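Local coordinates for sterol regulatory element-binding protein cleavage-activating protein (Schizosaccharomyces pombe, PDB 4YHC) that escorts the membrane-bound transcription factor precursor sre1 for its processing when sterol or oxygen levels are low, the part crystallised being the escort's WD40 domain, at residues L140-S145 with Q150-T155. The protein carries 9 engineered substitutions. Sequence-based numbering, arbitrary orientation.
Sequences LVVVES and QVFSLT
Leu140 and Phe152 exchange two backbone hydrogen bonds, Leu140 N to Phe152 O and Phe152 N to Leu140 O, both 2.9 Å long. Leu140 O also sits at the edge of the Phe152 ring, in its plane. Val142 and Gln150 form the next hydrogen-bonded pair: Val142 N lies 2.8 Å from Gln150 O, and the return bond, Gln150 N to Val142 O, is 2.9 Å. Between them, Val141 and Val151 make a non-hydrogen-bonded pair. Strands 136-144 and 148-156 thus form a beta hairpin, the two central strands of a four-stranded blade of the WD40 propeller, in the predicted third WD repeat; strands 121-127 and 161-170 flank them.

Apolar contacts occur on both faces. Leu140 CB lies 4.2 Å from Phe152 CB. With Val142 CG1 anti to the backbone N (chi1 -179°), CG2 is left beside that N and reaches Phe152 CE1 at 3.9 Å, obliquely to the ring. On the opposite face Val141 CG2 meets Val151 CB at 4.3 Å.

Polar side chains meet beyond Val142. Gln150 NE2 gives Glu144 OE2 a weak hydrogen bond of 3.1 Å, bent to 135°, with amide and carboxylate planes 60° apart. The carboxylate is held more firmly through Glu144 OE1, hydrogen-bonded to Ser119 OG, while Gln150 NE2 shares itself with a second weak acceptor, His114 O.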
ATOM      1  N   LEU A 140      11.071  13.598   6.683  1.00 22.75           N
ATOM      2  CA  LEU A 140       9.749  13.768   6.150  1.00 27.88           C
ATOM      3  C   LEU A 140       9.932  14.298   4.757  1.00 30.11           C
ATOM      4  O   LEU A 140      10.440  15.440   4.577  1.00 27.94           O
ATOM      5  CB  LEU A 140       8.929  14.778   6.959  1.00 27.14           C
ATOM      6  CG  LEU A 140       7.507  14.551   7.398  1.00 32.34           C
ATOM      7  CD1 LEU A 140       6.837  15.883   7.777  1.00 23.70           C
ATOM      8  CD2 LEU A 140       6.650  13.761   6.428  1.00 36.69           C
ATOM      9  N   VAL A 141       9.508  13.524   3.768  1.00 22.84           N
ATOM     10  CA  VAL A 141       9.749  13.883   2.382  1.00 18.61           C
ATOM     11  C   VAL A 141       8.458  14.335   1.734  1.00 27.22           C
ATOM     12  O   VAL A 141       7.407  13.668   1.800  1.00 23.15           O
ATOM     13  CB  VAL A 141      10.337  12.695   1.616  1.00 27.53           C
ATOM     14  CG1 VAL A 141      10.601  13.038   0.153  1.00 26.09           C
ATOM     15  CG2 VAL A 141      11.632  12.216   2.295  1.00 26.37           C
ATOM     16  N   VAL A 142       8.533  15.465   1.060  1.00 21.38           N
ATOM     17  CA  VAL A 142       7.410  16.035   0.384  1.00 27.12           C
ATOM     18  C   VAL A 142       7.721  16.131  -1.076  1.00 29.14           C
ATOM     19  O   VAL A 142       8.674  16.820  -1.478  1.00 27.94           O
ATOM     20  CB  VAL A 142       7.120  17.453   0.937  1.00 25.57           C
ATOM     21  CG1 VAL A 142       5.914  18.059   0.247  1.00 26.55           C
ATOM     22  CG2 VAL A 142       6.833  17.348   2.412  1.00 20.42           C
ATOM     23  N   VAL A 143       6.938  15.433  -1.877  1.00 21.44           N
ATOM     24  CA  VAL A 143       7.154  15.366  -3.298  1.00 20.78           C
ATOM     25  C   VAL A 143       6.031  16.083  -4.014  1.00 30.34           C
ATOM     26  O   VAL A 143       4.837  15.800  -3.789  1.00 28.69           O
ATOM     27  CB  VAL A 143       7.253  13.904  -3.825  1.00 27.92           C
ATOM     28  CG1 VAL A 143       7.532  13.884  -5.323  1.00 24.27           C
ATOM     29  CG2 VAL A 143       8.353  13.133  -3.090  1.00 29.81           C
ATOM     30  N   GLU A 144       6.416  16.979  -4.925  1.00 26.23           N
ATOM     31  CA  GLU A 144       5.452  17.743  -5.709  1.00 31.40           C
ATOM     32  C   GLU A 144       5.404  17.275  -7.132  1.00 26.80           C
ATOM     33  O   GLU A 144       6.405  16.932  -7.728  1.00 26.15           O
ATOM     34  CB  GLU A 144       5.796  19.216  -5.694  1.00 42.61           C
ATOM     35  CG  GLU A 144       5.553  19.889  -4.360  1.00 55.24           C
ATOM     36  CD  GLU A 144       5.957  21.348  -4.407  1.00 68.57           C
ATOM     37  OE1 GLU A 144       5.309  22.098  -5.202  1.00 74.55           O
ATOM     38  OE2 GLU A 144       6.922  21.723  -3.673  1.00 67.23           O
ATOM     39  N   SER A 145       4.218  17.234  -7.687  1.00 28.58           N
ATOM     40  CA  SER A 145       4.108  16.800  -9.092  1.00 36.71           C
ATOM     41  C   SER A 145       4.922  17.674 -10.045  1.00 37.39           C
ATOM     42  O   SER A 145       5.298  17.233 -11.125  1.00 36.12           O
ATOM     43  CB  SER A 145       2.662  16.806  -9.494  1.00 41.31           C
ATOM     44  OG  SER A 145       2.075  17.912  -8.854  1.00 50.56           O
ATOM     45  N   GLN A 150      11.278  18.094  -1.371  1.00 31.56           N
ATOM     46  CA  GLN A 150      11.775  18.679  -0.132  1.00 29.18           C
ATOM     47  C   GLN A 150      11.938  17.638   0.944  1.00 35.40           C
ATOM     48  O   GLN A 150      11.067  16.751   1.161  1.00 27.50           O
ATOM     49  CB  GLN A 150      10.837  19.769   0.376  1.00 33.06           C
ATOM     50  CG  GLN A 150      10.483  20.800  -0.679  1.00 40.71           C
ATOM     51  CD  GLN A 150       9.525  21.846  -0.200  1.00 53.62           C
ATOM     52  OE1 GLN A 150       9.618  22.309   0.920  1.00 53.85           O
ATOM     53  NE2 GLN A 150       8.598  22.247  -1.066  1.00 66.03           N
ATOM     54  N   VAL A 151      13.045  17.731   1.663  1.00 29.95           N
ATOM     55  CA  VAL A 151      13.238  16.832   2.803  1.00 31.66           C
ATOM     56  C   VAL A 151      13.529  17.541   4.092  1.00 34.13           C
ATOM     57  O   VAL A 151      14.395  18.398   4.167  1.00 32.85           O
ATOM     58  CB  VAL A 151      14.185  15.642   2.529  1.00 41.72           C
ATOM     59  CG1 VAL A 151      14.759  15.664   1.126  1.00 39.33           C
ATOM     60  CG2 VAL A 151      15.184  15.419   3.629  1.00 38.91           C
ATOM     61  N   PHE A 152      12.683  17.216   5.071  1.00 29.51           N
ATOM     62  CA  PHE A 152      12.650  17.861   6.349  1.00 28.36           C
ATOM     63  C   PHE A 152      13.197  16.917   7.367  1.00 33.18           C
ATOM     64  O   PHE A 152      12.948  15.726   7.330  1.00 29.36           O
ATOM     65  CB  PHE A 152      11.259  18.209   6.745  1.00 22.51           C
ATOM     66  CG  PHE A 152      10.620  19.280   5.904  1.00 27.59           C
ATOM     67  CD1 PHE A 152       9.886  18.964   4.799  1.00 28.31           C
ATOM     68  CD2 PHE A 152      10.663  20.615   6.304  1.00 27.62           C
ATOM     69  CE1 PHE A 152       9.262  19.938   4.040  1.00 30.25           C
ATOM     70  CE2 PHE A 152      10.015  21.586   5.577  1.00 29.77           C
ATOM     71  CZ  PHE A 152       9.311  21.258   4.443  1.00 31.28           C
ATOM     72  N   SER A 153      14.001  17.445   8.272  1.00 34.21           N
ATOM     73  CA  SER A 153      14.443  16.648   9.417  1.00 33.02           C
ATOM     74  C   SER A 153      13.493  16.968  10.545  1.00 30.41           C
ATOM     75  O   SER A 153      13.240  18.144  10.864  1.00 23.71           O
ATOM     76  CB  SER A 153      15.881  16.988   9.841  1.00 33.14           C
ATOM     77  OG  SER A 153      16.195  16.233  10.988  1.00 34.56           O
ATOM     78  N   LEU A 154      12.935  15.902  11.102  1.00 28.08           N
ATOM     79  CA  LEU A 154      11.918  16.001  12.125  1.00 31.26           C
ATOM     80  C   LEU A 154      12.425  15.265  13.329  1.00 28.68           C
ATOM     81  O   LEU A 154      12.702  14.071  13.242  1.00 34.44           O
ATOM     82  CB  LEU A 154      10.612  15.375  11.603  1.00 26.97           C
ATOM     83  CG  LEU A 154       9.447  15.248  12.553  1.00 27.57           C
ATOM     84  CD1 LEU A 154       9.006  16.601  13.130  1.00 27.02           C
ATOM     85  CD2 LEU A 154       8.303  14.567  11.814  1.00 24.64           C
ATOM     86  N   THR A 155      12.537  15.959  14.451  1.00 25.12           N
ATOM     87  CA  THR A 155      12.858  15.291  15.708  1.00 29.06           C
ATOM     88  C   THR A 155      11.680  15.336  16.638  1.00 36.02           C
ATOM     89  O   THR A 155      11.069  16.381  16.844  1.00 35.08           O
ATOM     90  CB  THR A 155      14.082  15.899  16.435  1.00 34.02           C
ATOM     91  OG1 THR A 155      15.221  15.799  15.594  1.00 35.22           O
ATOM     92  CG2 THR A 155      14.400  15.091  17.674  1.00 35.05           C
TER